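Local coordinates for 3-oxoacyl-(Acyl-carrier protein) synthase (Burkholderia xenovorans, PDB 4EFI), which probably catalyses condensation of an acyl group with a malonyl unit on acyl-carrier protein, as 3-oxoacyl-ACP synthases of the KAS III family do, at residues 312-317 / 321-326; 130-135 / 304-309; 204-209 / 221-226; 156-161 / 229-234. All blocks are in the same frame, centred on the assembly; numbering follows the deposited sequence.

Interaction 1 (312-317 / 321-326); sequences TELKDR and ETLQLG
Leu314 faces Leu323 and Leu325 across a tight helix-to-strand connection in the C-terminal half of the thiolase fold. Helix 315-320 ends here and the chain doubles back into strand 323-331. That strand runs between strands 335-343 and 266-269 of a five-stranded mixed sheet. Leu314 is the N-cap residue of helix 315-320, right where helix 305-313 has given out.

The apolar contacts form the buried part. Leu314 and Leu325 point at each other tip to tip, with Leu314 CD1 3.9 Å from Leu325 CD2. The same Leu314 methyl lies 4.2 Å from Leu323 CD1, so it serves both strand leucines. Leu314 also rests on Leu268 of strand 266-269.

The second kind of contact is mixed. Arg317 crosses Leu323 at about a right angle and meets both of its methyls. Arg317 CB is 4.1 Å from Leu323 CD1, and Arg317 NH2 is 3.9 Å from Leu323 CD2. The arginine chain bends at chi2 (-79°) and again at chi3, which brings the guanidinium back alongside Leu323, at an oblique approach. Its charge is paired with Asp265 through NH2 and OD1. The other Asp265 oxygen accepts the backbone N of Gln324, so one carboxylate joins the arginine to the strand.

A single backbone hydrogen bond links the segments. Its spacing of four residues is that of a helical turn, here spanning the end of helix 315-320. Glu321 N donates to Arg317 O at 3.2 Å, with an N-H...O angle of 148°, and the nitrogen lies nearly in line with the carbonyl bond.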
loop_
_atom_site.group_PDB
_atom_site.type_symbol
_atom_site.label_atom_id
_atom_site.label_comp_id
_atom_site.label_asym_id
_atom_site.label_seq_id
_atom_site.Cartn_x
_atom_site.Cartn_y
_atom_site.Cartn_z
ATOM N N THR A 312 -12.533 0.202 1.840
ATOM C CA THR A 312 -13.396 -0.825 2.395
ATOM C C THR A 312 -13.878 -0.498 3.807
ATOM O O THR A 312 -14.958 -0.961 4.199
ATOM C CB THR A 312 -12.759 -2.239 2.398
ATOM O OG1 THR A 312 -11.698 -2.305 3.351
ATOM C CG2 THR A 312 -12.249 -2.628 1.044
ATOM N N GLU A 313 -13.117 0.287 4.576
ATOM C CA GLU A 313 -13.468 0.514 5.984
ATOM C C GLU A 313 -13.986 1.915 6.280
ATOM O O GLU A 313 -14.741 2.081 7.249
ATOM C CB GLU A 313 -12.279 0.210 6.909
ATOM C CG GLU A 313 -11.674 -1.179 6.756
ATOM C CD GLU A 313 -12.696 -2.286 6.756
ATOM O OE1 GLU A 313 -13.347 -2.483 7.807
ATOM O OE2 GLU A 313 -12.847 -2.996 5.735
ATOM N N LEU A 314 -13.600 2.914 5.493
ATOM C CA LEU A 314 -13.909 4.300 5.832
ATOM C C LEU A 314 -14.840 4.999 4.859
ATOM O O LEU A 314 -15.140 6.182 5.053
ATOM C CB LEU A 314 -12.624 5.125 6.000
ATOM C CG LEU A 314 -11.660 4.697 7.109
ATOM C CD1 LEU A 314 -10.470 5.642 7.202
ATOM C CD2 LEU A 314 -12.370 4.633 8.454
ATOM N N LYS A 315 -15.385 4.281 3.875
ATOM C CA LYS A 315 -16.288 4.904 2.900
ATOM C C LYS A 315 -17.452 5.646 3.544
ATOM O O LYS A 315 -17.714 6.810 3.235
ATOM C CB LYS A 315 -16.828 3.830 1.942
ATOM C CG LYS A 315 -17.911 4.300 0.972
ATOM C CD LYS A 315 -18.307 3.158 0.011
ATOM C CE LYS A 315 -19.490 3.509 -0.870
ATOM N NZ LYS A 315 -19.218 4.691 -1.734
ATOM N N ASP A 316 -18.158 4.987 4.446
ATOM C CA ASP A 316 -19.365 5.587 4.989
ATOM C C ASP A 316 -19.021 6.776 5.905
ATOM O O ASP A 316 -19.704 7.802 5.875
ATOM C CB ASP A 316 -20.214 4.561 5.761
ATOM C CG ASP A 316 -20.801 3.473 4.870
ATOM O OD1 ASP A 316 -20.823 3.624 3.632
ATOM O OD2 ASP A 316 -21.261 2.450 5.427
ATOM N N ARG A 317 -17.976 6.648 6.713
ATOM C CA ARG A 317 -17.567 7.741 7.603
ATOM C C ARG A 317 -17.068 8.948 6.781
ATOM O O ARG A 317 -17.360 10.090 7.133
ATOM C CB ARG A 317 -16.491 7.283 8.597
ATOM C CG ARG A 317 -16.985 6.346 9.730
ATOM C CD ARG A 317 -17.686 7.055 10.861
ATOM N NE ARG A 317 -16.812 8.058 11.457
ATOM C CZ ARG A 317 -15.890 7.811 12.380
ATOM N NH1 ARG A 317 -15.713 6.577 12.853
ATOM N NH2 ARG A 317 -15.135 8.806 12.814
ATOM N N GLU A 321 -18.045 13.257 7.063
ATOM C CA GLU A 321 -17.190 14.137 7.826
ATOM C C GLU A 321 -15.760 14.147 7.340
ATOM O O GLU A 321 -15.299 13.231 6.667
ATOM C CB GLU A 321 -17.229 13.760 9.310
ATOM C CG GLU A 321 -18.630 13.691 9.901
ATOM C CD GLU A 321 -19.219 15.059 10.210
ATOM O OE1 GLU A 321 -18.479 16.062 10.147
ATOM O OE2 GLU A 321 -20.428 15.129 10.520
ATOM N N THR A 322 -15.077 15.222 7.694
ATOM C CA THR A 322 -13.628 15.285 7.635
ATOM C C THR A 322 -13.081 14.352 8.722
ATOM O O THR A 322 -13.494 14.441 9.892
ATOM C CB THR A 322 -13.148 16.715 7.895
ATOM O OG1 THR A 322 -13.730 17.605 6.934
ATOM C CG2 THR A 322 -11.658 16.799 7.831
ATOM N N LEU A 323 -12.206 13.444 8.328
ATOM C CA LEU A 323 -11.556 12.513 9.241
ATOM C C LEU A 323 -10.118 12.921 9.441
ATOM O O LEU A 323 -9.434 13.304 8.493
ATOM C CB LEU A 323 -11.583 11.087 8.691
ATOM C CG LEU A 323 -12.976 10.496 8.419
ATOM C CD1 LEU A 323 -12.828 9.036 8.042
ATOM C CD2 LEU A 323 -13.922 10.648 9.624
ATOM N N GLN A 324 -9.665 12.859 10.682
ATOM C CA GLN A 324 -8.263 13.020 11.026
ATOM C C GLN A 324 -7.631 11.649 10.969
ATOM O O GLN A 324 -7.975 10.756 11.736
ATOM C CB GLN A 324 -8.119 13.602 12.430
ATOM C CG GLN A 324 -6.660 13.771 12.887
ATOM C CD GLN A 324 -5.916 14.804 12.072
ATOM O OE1 GLN A 324 -6.525 15.665 11.449
ATOM N NE2 GLN A 324 -4.590 14.708 12.052
ATOM N N LEU A 325 -6.722 11.463 10.029
ATOM C CA LEU A 325 -6.122 10.163 9.814
ATOM C C LEU A 325 -4.611 10.141 9.972
ATOM O O LEU A 325 -3.912 11.083 9.571
ATOM C CB LEU A 325 -6.429 9.700 8.386
ATOM C CG LEU A 325 -7.926 9.604 8.043
ATOM C CD1 LEU A 325 -8.115 9.246 6.588
ATOM C CD2 LEU A 325 -8.596 8.585 8.921
ATOM N N GLY A 326 -4.121 9.026 10.512
ATOM C CA GLY A 326 -2.703 8.701 10.478
ATOM C C GLY A 326 -2.521 7.448 9.651
ATOM O O GLY A 326 -3.357 6.547 9.708
#

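Interaction 2 (130-135 / 304-309); sequences GYPQAL and ASIPLL
Tyr131 OH is hydrogen-bonded to Thr180 OG1 on strand 176-184, while the ring of Tyr131 packs on Ile306 and Pro307 across the contact. With the ring held at that end, its flat sides are left to apolar groups.

Pro307 lies over one face of the Tyr131 ring. This is a CH-pi contact, with Pro307 CD 3.6 Å from the ring centroid and 15° off the ring normal. The proline ring runs along the tyrosine in the opposite direction. Pro307 CG is 3.7 Å from Tyr131 CE1, and Pro307 CB is 4.1 Å from Tyr131 OH. The opposite face is covered by Leu135, one turn on in the same helix as the tyrosine. The tyrosine CG is anti to the backbone N (chi1 -169°), which carries the ring across to the second helix.

The two helices belong to the central layer of the thiolase fold, sandwiched between the two mixed sheets. The axes of the segments 130-135 and 305-309 pass 9.9 Å apart, at 81° between their N-to-C directions.

Ile306 adds two contacts. Its CG2 comes obliquely to the Tyr131 ring, 3.6 Å from Tyr131 CD2. Its other branch reaches Pro132, with Ile306 CD1 4.3 Å from Pro132 CD. Pro132 also packs on Ala337 and Ala339 of strand 335-343. On the other helix, Pro307 touches Val22 and Thr178 of the six-stranded sheet.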
loop_
_atom_site.group_PDB
_atom_site.type_symbol
_atom_site.label_atom_id
_atom_site.label_comp_id
_atom_site.label_asym_id
_atom_site.label_seq_id
_atom_site.Cartn_x
_atom_site.Cartn_y
_atom_site.Cartn_z
ATOM N N GLY A 130 4.958 2.384 0.577
ATOM C CA GLY A 130 4.798 3.242 -0.590
ATOM C C GLY A 130 3.654 4.233 -0.568
ATOM O O GLY A 130 3.766 5.271 -1.210
ATOM N N TYR A 131 2.556 3.947 0.127
ATOM C CA TYR A 131 1.400 4.836 -0.013
ATOM C C TYR A 131 1.664 6.221 0.596
ATOM O O TYR A 131 1.408 7.228 -0.064
ATOM C CB TYR A 131 0.112 4.211 0.504
ATOM C CG TYR A 131 -1.115 5.013 0.126
ATOM C CD1 TYR A 131 -1.542 5.098 -1.195
ATOM C CD2 TYR A 131 -1.877 5.658 1.093
ATOM C CE1 TYR A 131 -2.653 5.815 -1.537
ATOM C CE2 TYR A 131 -2.994 6.357 0.769
ATOM C CZ TYR A 131 -3.391 6.437 -0.558
ATOM O OH TYR A 131 -4.541 7.141 -0.851
ATOM N N PRO A 132 2.180 6.289 1.835
ATOM C CA PRO A 132 2.431 7.640 2.364
ATOM C C PRO A 132 3.452 8.412 1.540
ATOM O O PRO A 132 3.381 9.615 1.409
ATOM C CB PRO A 132 2.906 7.384 3.798
ATOM C CG PRO A 132 2.312 6.065 4.130
ATOM C CD PRO A 132 2.400 5.265 2.862
ATOM N N GLN A 133 4.433 7.707 0.963
ATOM C CA GLN A 133 5.419 8.357 0.087
ATOM C C GLN A 133 4.795 8.890 -1.186
ATOM O O GLN A 133 5.154 9.982 -1.639
ATOM C CB GLN A 133 6.564 7.390 -0.252
ATOM C CG GLN A 133 7.292 6.855 0.980
ATOM C CD GLN A 133 8.598 6.200 0.650
ATOM O OE1 GLN A 133 8.861 5.061 1.082
ATOM N NE2 GLN A 133 9.447 6.910 -0.052
ATOM N N ALA A 134 3.884 8.124 -1.772
ATOM C CA ALA A 134 3.149 8.581 -2.949
ATOM C C ALA A 134 2.313 9.822 -2.648
ATOM O O ALA A 134 2.266 10.765 -3.451
ATOM C CB ALA A 134 2.256 7.480 -3.474
ATOM N N LEU A 135 1.639 9.816 -1.498
ATOM C CA LEU A 135 0.870 10.987 -1.083
ATOM C C LEU A 135 1.771 12.204 -0.959
ATOM O O LEU A 135 1.462 13.276 -1.466
ATOM C CB LEU A 135 0.174 10.734 0.266
ATOM C CG LEU A 135 -1.026 9.788 0.272
ATOM C CD1 LEU A 135 -1.530 9.606 1.695
ATOM C CD2 LEU A 135 -2.141 10.292 -0.582
ATOM N N ALA A 304 -0.892 -1.625 -1.938
ATOM C CA ALA A 304 -2.309 -1.256 -1.993
ATOM C C ALA A 304 -3.011 -1.281 -0.643
ATOM O O ALA A 304 -4.171 -0.857 -0.550
ATOM C CB ALA A 304 -3.049 -2.156 -2.943
ATOM N N SER A 305 -2.348 -1.777 0.395
ATOM C CA SER A 305 -3.073 -2.134 1.600
ATOM C C SER A 305 -3.731 -0.925 2.279
ATOM O O SER A 305 -4.860 -1.030 2.745
ATOM C CB SER A 305 -2.163 -2.891 2.560
ATOM O OG SER A 305 -1.183 -2.017 3.083
ATOM N N ILE A 306 -3.046 0.209 2.368
ATOM C CA ILE A 306 -3.647 1.371 3.017
ATOM C C ILE A 306 -4.816 1.978 2.226
ATOM O O ILE A 306 -5.889 2.194 2.770
ATOM C CB ILE A 306 -2.572 2.421 3.404
ATOM C CG1 ILE A 306 -1.671 1.852 4.504
ATOM C CG2 ILE A 306 -3.247 3.711 3.843
ATOM C CD1 ILE A 306 -0.447 2.699 4.820
ATOM N N PRO A 307 -4.637 2.261 0.921
ATOM C CA PRO A 307 -5.802 2.792 0.198
ATOM C C PRO A 307 -6.978 1.799 0.149
ATOM O O PRO A 307 -8.137 2.212 0.202
ATOM C CB PRO A 307 -5.250 3.122 -1.202
ATOM C CG PRO A 307 -3.966 2.370 -1.315
ATOM C CD PRO A 307 -3.421 2.311 0.106
ATOM N N LEU A 308 -6.694 0.501 0.107
ATOM C CA LEU A 308 -7.767 -0.503 0.133
ATOM C C LEU A 308 -8.483 -0.449 1.484
ATOM O O LEU A 308 -9.722 -0.501 1.560
ATOM C CB LEU A 308 -7.212 -1.905 -0.156
ATOM C CG LEU A 308 -8.258 -3.028 -0.197
ATOM C CD1 LEU A 308 -9.262 -2.841 -1.310
ATOM C CD2 LEU A 308 -7.527 -4.365 -0.317
ATOM N N LEU A 309 -7.726 -0.247 2.548
ATOM C CA LEU A 309 -8.287 -0.107 3.881
ATOM C C LEU A 309 -9.208 1.126 3.930
ATOM O O LEU A 309 -10.306 1.075 4.506
ATOM C CB LEU A 309 -7.149 -0.001 4.897
ATOM C CG LEU A 309 -7.448 -0.224 6.362
ATOM C CD1 LEU A 309 -7.901 -1.632 6.607
ATOM C CD2 LEU A 309 -6.173 0.079 7.119
#

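Interaction 3 (204-209 / 221-226); sequences NLIVPS and ERMAGK
Met223 is the apolar centre of the contact and reaches Pro208 and Ile206. Its chain is extended beyond CG, so the thioether end spans the gap between the segments. Met223 SD lies 4.0 Å from Pro208 CG. The terminal methyl meets both partners, with Met223 CE 4.1 Å from Pro208 CG and 4.2 Å from Ile206 CG2. Phe232 and Tyr215 also pack on this methionine.

Arg222 makes the polar contact with Asn204. Arg222 NH1 donates to Asn204 OD1 at 3.0 Å, with a bent N-H...O angle of 138°. The donor lies in the carbonyl plane of the amide, but the amide and guanidinium planes stand 78° apart. The same NH1 forms a salt bridge with Asp234, while NH2 forms a salt bridge with Asp220 and a hydrogen bond with Arg203 O. The guanidinium is therefore fixed by several partners.

Asn204 uses both ends of its amide. OD1 takes the arginine, and ND2 is hydrogen-bonded to Tyr334 OH.

The arrangement is that of a long connection folded back on its own two-stranded antiparallel sheet: residues 221-226 belong to the excursion between the short strands 205-206 and 232-233.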
loop_
_atom_site.group_PDB
_atom_site.type_symbol
_atom_site.label_atom_id
_atom_site.label_comp_id
_atom_site.label_asym_id
_atom_site.label_seq_id
_atom_site.Cartn_x
_atom_site.Cartn_y
_atom_site.Cartn_z
ATOM N N ASN A 204 16.404 -9.331 3.799
ATOM C CA ASN A 204 15.352 -9.923 4.629
ATOM C C ASN A 204 13.969 -9.930 3.970
ATOM O O ASN A 204 13.043 -10.560 4.473
ATOM C CB ASN A 204 15.300 -9.224 5.990
ATOM C CG ASN A 204 16.562 -9.431 6.763
ATOM O OD1 ASN A 204 17.205 -10.472 6.640
ATOM N ND2 ASN A 204 16.950 -8.438 7.558
ATOM N N LEU A 205 13.844 -9.251 2.841
ATOM C CA LEU A 205 12.584 -9.203 2.102
ATOM C C LEU A 205 12.971 -8.882 0.670
ATOM O O LEU A 205 13.280 -7.730 0.315
ATOM C CB LEU A 205 11.645 -8.141 2.687
ATOM C CG LEU A 205 10.175 -8.542 2.807
ATOM C CD1 LEU A 205 9.355 -7.468 3.550
ATOM C CD2 LEU A 205 9.607 -8.831 1.426
ATOM N N ILE A 206 12.999 -9.930 -0.158
ATOM C CA ILE A 206 13.695 -9.862 -1.428
ATOM C C ILE A 206 13.183 -10.945 -2.382
ATOM O O ILE A 206 12.803 -12.018 -1.949
ATOM C CB ILE A 206 15.246 -9.987 -1.207
ATOM C CG1 ILE A 206 16.012 -9.835 -2.526
ATOM C CG2 ILE A 206 15.603 -11.291 -0.535
ATOM C CD1 ILE A 206 17.473 -9.467 -2.313
ATOM N N VAL A 207 13.182 -10.616 -3.676
ATOM C CA VAL A 207 13.058 -11.637 -4.726
ATOM C C VAL A 207 14.485 -11.847 -5.290
ATOM O O VAL A 207 15.026 -10.969 -5.962
ATOM C CB VAL A 207 12.082 -11.193 -5.831
ATOM C CG1 VAL A 207 12.052 -12.199 -6.958
ATOM C CG2 VAL A 207 10.688 -11.017 -5.252
ATOM N N PRO A 208 15.132 -12.963 -4.975
ATOM C CA PRO A 208 16.552 -13.093 -5.325
ATOM C C PRO A 208 16.861 -12.976 -6.817
ATOM O O PRO A 208 17.854 -12.319 -7.179
ATOM C CB PRO A 208 16.907 -14.480 -4.788
ATOM C CG PRO A 208 16.033 -14.601 -3.571
ATOM C CD PRO A 208 14.715 -14.037 -4.051
ATOM N N SER A 209 16.061 -13.625 -7.660
ATOM C CA SER A 209 16.323 -13.720 -9.096
ATOM C C SER A 209 15.152 -13.142 -9.861
ATOM O O SER A 209 13.982 -13.296 -9.459
ATOM C CB SER A 209 16.526 -15.169 -9.519
ATOM O OG SER A 209 17.790 -15.651 -9.089
ATOM N N GLU A 221 22.075 -19.780 3.758
ATOM C CA GLU A 221 21.465 -20.969 4.356
ATOM C C GLU A 221 19.958 -20.853 4.531
ATOM O O GLU A 221 19.249 -21.851 4.468
ATOM C CB GLU A 221 22.125 -21.280 5.712
ATOM N N ARG A 222 19.453 -19.637 4.720
ATOM C CA ARG A 222 18.034 -19.451 4.983
ATOM C C ARG A 222 17.208 -19.794 3.763
ATOM O O ARG A 222 15.994 -19.994 3.874
ATOM C CB ARG A 222 17.729 -18.005 5.377
ATOM C CG ARG A 222 18.555 -17.453 6.519
ATOM C CD ARG A 222 18.280 -15.963 6.675
ATOM N NE ARG A 222 18.676 -15.242 5.470
ATOM C CZ ARG A 222 18.292 -14.007 5.165
ATOM N NH1 ARG A 222 17.489 -13.334 5.981
ATOM N NH2 ARG A 222 18.705 -13.430 4.044
ATOM N N MET A 223 17.853 -19.837 2.595
ATOM C CA MET A 223 17.138 -20.031 1.331
ATOM C C MET A 223 17.196 -21.473 0.790
ATOM O O MET A 223 16.764 -21.723 -0.337
ATOM C CB MET A 223 17.648 -19.028 0.285
ATOM C CG MET A 223 17.472 -17.591 0.715
ATOM S SD MET A 223 17.877 -16.443 -0.597
ATOM C CE MET A 223 17.507 -14.905 0.238
ATOM N N ALA A 224 17.706 -22.417 1.587
ATOM C CA ALA A 224 17.728 -23.835 1.209
ATOM C C ALA A 224 16.324 -24.315 0.834
ATOM O O ALA A 224 15.374 -24.135 1.599
ATOM C CB ALA A 224 18.267 -24.667 2.354
ATOM N N GLY A 225 16.190 -24.889 -0.356
ATOM C CA GLY A 225 14.910 -25.416 -0.799
ATOM C C GLY A 225 13.900 -24.374 -1.261
ATOM O O GLY A 225 12.765 -24.722 -1.586
ATOM N N LYS A 226 14.300 -23.112 -1.303
ATOM C CA LYS A 226 13.399 -22.066 -1.764
ATOM C C LYS A 226 13.652 -21.756 -3.232
ATOM O O LYS A 226 14.744 -21.986 -3.744
ATOM C CB LYS A 226 13.561 -20.814 -0.906
#

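Interaction 4 (156-161 / 229-234); sequences DTISKM and ECLFMD
Met161 and Cys230 bring the two backbones together, with their CA atoms 5.0 Å apart. Residues 158-160 form a short 3-10 turn after strand 149-156. Met161 N closes this turn on Ile158 O at 2.9 Å. The carbonyl of Met161 faces the other segment. Leu231 N donates to Met161 O at 2.8 Å, and the bond is nearly straight, with an N-H...O angle of 167°. The nitrogen also lies almost in line with the carbonyl. The carbonyl oxygen is close to the preceding residue too: Met161 O is 3.3 Å from Cys230 CA and 3.4 Å from Cys230 CB. The backbone of Cys230 thus lies directly beside the hydrogen bond.

The contact joins two parts of the thiolase fold. Strand 149-156 is an inner strand of the six-stranded sheet. Residues 229-234 run through strand 232-233 of a small two-stranded antiparallel sheet into helix 235-257. Asp234 is the N-cap of that helix, and its OD1 bonds to Glu237 N.

Met161 has more surface buried here than any other residue of the two segments. Its close contacts are made by the carbonyl, for its side chain comes nearest at CB, 4.6 Å from Leu231 N. Among the side chains, Leu231 carries the apolar link. Its CG is anti to the backbone N (chi1 -180°), and the branch reaches Ile158. Phe173 and Leu205 also touch the leucine. Cys230 SG lies 4.1 Å from Met161 O. Leu231 CD2 is 4.1 Å from Ile158 CG2, and the two side chains approach at a slant.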
loop_
_atom_site.group_PDB
_atom_site.type_symbol
_atom_site.label_atom_id
_atom_site.label_comp_id
_atom_site.label_asym_id
_atom_site.label_seq_id
_atom_site.Cartn_x
_atom_site.Cartn_y
_atom_site.Cartn_z
ATOM N N ASP A 156 -0.517 -3.813 -6.669
ATOM C CA ASP A 156 0.414 -4.928 -6.784
ATOM C C ASP A 156 -0.363 -6.204 -7.031
ATOM O O ASP A 156 -1.535 -6.327 -6.619
ATOM C CB ASP A 156 1.227 -5.109 -5.493
ATOM C CG ASP A 156 2.689 -4.730 -5.632
ATOM O OD1 ASP A 156 3.271 -4.754 -6.734
ATOM O OD2 ASP A 156 3.273 -4.404 -4.582
ATOM N N THR A 157 0.295 -7.165 -7.661
ATOM C CA THR A 157 -0.217 -8.536 -7.715
ATOM C C THR A 157 0.885 -9.449 -7.159
ATOM O O THR A 157 1.511 -10.216 -7.879
ATOM C CB THR A 157 -0.629 -8.989 -9.126
ATOM O OG1 THR A 157 0.497 -8.930 -10.000
ATOM C CG2 THR A 157 -1.728 -8.106 -9.695
ATOM N N ILE A 158 1.133 -9.363 -5.856
ATOM C CA ILE A 158 2.199 -10.151 -5.246
ATOM C C ILE A 158 1.920 -11.639 -5.371
ATOM O O ILE A 158 2.846 -12.458 -5.299
ATOM C CB ILE A 158 2.425 -9.797 -3.754
ATOM C CG1 ILE A 158 2.902 -8.355 -3.635
ATOM C CG2 ILE A 158 3.392 -10.779 -3.066
ATOM C CD1 ILE A 158 4.162 -8.030 -4.401
ATOM N N SER A 159 0.668 -12.034 -5.573
ATOM C CA SER A 159 0.376 -13.457 -5.753
ATOM C C SER A 159 1.225 -14.073 -6.877
ATOM O O SER A 159 1.548 -15.269 -6.819
ATOM C CB SER A 159 -1.111 -13.689 -6.041
ATOM O OG SER A 159 -1.415 -13.211 -7.319
ATOM N N LYS A 160 1.637 -13.265 -7.850
ATOM C CA LYS A 160 2.379 -13.757 -9.000
ATOM C C LYS A 160 3.851 -14.063 -8.680
ATOM O O LYS A 160 4.576 -14.590 -9.520
ATOM C CB LYS A 160 2.304 -12.729 -10.130
ATOM C CG LYS A 160 0.919 -12.506 -10.736
ATOM C CD LYS A 160 1.029 -11.535 -11.923
ATOM C CE LYS A 160 -0.283 -10.882 -12.290
ATOM N NZ LYS A 160 -1.143 -11.806 -13.064
ATOM N N MET A 161 4.284 -13.653 -7.492
ATOM C CA MET A 161 5.668 -13.885 -7.040
ATOM C C MET A 161 5.789 -14.840 -5.856
ATOM O O MET A 161 6.858 -14.944 -5.249
ATOM C CB MET A 161 6.327 -12.559 -6.686
ATOM C CG MET A 161 6.628 -11.721 -7.924
ATOM S SD MET A 161 7.728 -10.345 -7.610
ATOM C CE MET A 161 6.852 -9.706 -6.217
ATOM N N GLU A 229 13.265 -17.327 -7.807
ATOM C CA GLU A 229 12.429 -16.400 -8.555
ATOM C C GLU A 229 11.217 -15.941 -7.762
ATOM O O GLU A 229 10.434 -15.150 -8.245
ATOM C CB GLU A 229 11.978 -17.012 -9.880
ATOM C CG GLU A 229 13.088 -17.134 -10.926
ATOM C CD GLU A 229 14.089 -18.241 -10.620
ATOM O OE1 GLU A 229 13.689 -19.289 -10.069
ATOM O OE2 GLU A 229 15.285 -18.058 -10.940
ATOM N N CYS A 230 11.080 -16.421 -6.535
ATOM C CA CYS A 230 9.933 -16.060 -5.702
ATOM C C CYS A 230 10.318 -15.213 -4.497
ATOM O O CYS A 230 11.492 -15.101 -4.118
ATOM C CB CYS A 230 9.228 -17.329 -5.231
ATOM S SG CYS A 230 8.625 -18.394 -6.589
ATOM N N LEU A 231 9.317 -14.618 -3.885
ATOM C CA LEU A 231 9.506 -13.771 -2.733
ATOM C C LEU A 231 10.029 -14.556 -1.548
ATOM O O LEU A 231 9.480 -15.590 -1.180
ATOM C CB LEU A 231 8.167 -13.125 -2.371
ATOM C CG LEU A 231 8.164 -12.186 -1.174
ATOM C CD1 LEU A 231 8.993 -10.963 -1.456
ATOM C CD2 LEU A 231 6.717 -11.788 -0.817
ATOM N N PHE A 232 11.094 -14.015 -0.958
ATOM C CA PHE A 232 11.663 -14.496 0.295
ATOM C C PHE A 232 11.422 -13.479 1.402
ATOM O O PHE A 232 11.636 -12.295 1.222
ATOM C CB PHE A 232 13.174 -14.726 0.142
ATOM C CG PHE A 232 13.863 -15.038 1.441
ATOM C CD1 PHE A 232 13.898 -16.341 1.920
ATOM C CD2 PHE A 232 14.443 -14.029 2.202
ATOM C CE1 PHE A 232 14.496 -16.636 3.103
ATOM C CE2 PHE A 232 15.049 -14.325 3.400
ATOM C CZ PHE A 232 15.079 -15.631 3.852
ATOM N N MET A 233 10.972 -13.966 2.546
ATOM C CA MET A 233 10.810 -13.133 3.728
ATOM C C MET A 233 11.411 -13.804 4.939
ATOM O O MET A 233 11.087 -14.959 5.244
ATOM C CB MET A 233 9.329 -12.896 4.025
ATOM C CG MET A 233 8.556 -12.382 2.870
ATOM S SD MET A 233 6.810 -12.117 3.299
ATOM C CE MET A 233 6.940 -10.792 4.503
ATOM N N ASP A 234 12.273 -13.089 5.651
ATOM C CA ASP A 234 12.773 -13.548 6.944
ATOM C C ASP A 234 11.843 -12.982 8.008
ATOM O O ASP A 234 11.994 -11.838 8.436
ATOM C CB ASP A 234 14.221 -13.070 7.178
ATOM C CG ASP A 234 14.849 -13.669 8.424
ATOM O OD1 ASP A 234 14.126 -13.842 9.417
ATOM O OD2 ASP A 234 16.065 -13.965 8.398
#

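How the interactions relate
From the N terminus, helix 130-143 opens interaction 2 first. The loop after strand 149-156 then opens interaction 4, and residues 204-209 open interaction 3. Interaction 3 closes first, at 221-226. Interaction 4 closes next, at 229-234, and interaction 2 last, at 304-309. The three are nested without crossing. Interactions 3 and 4 touch: Ile206 O probably hydrogen-bonds to Phe232 N in the two-stranded antiparallel sheet. Interaction 1 follows in series on the opposite side of the chain's centre from interactions 3 and 4, about 38 Å from interaction 3 between centres. Helix 305-313 leads from interaction 2 to interaction 1, joining the central helices to the five-stranded sheet.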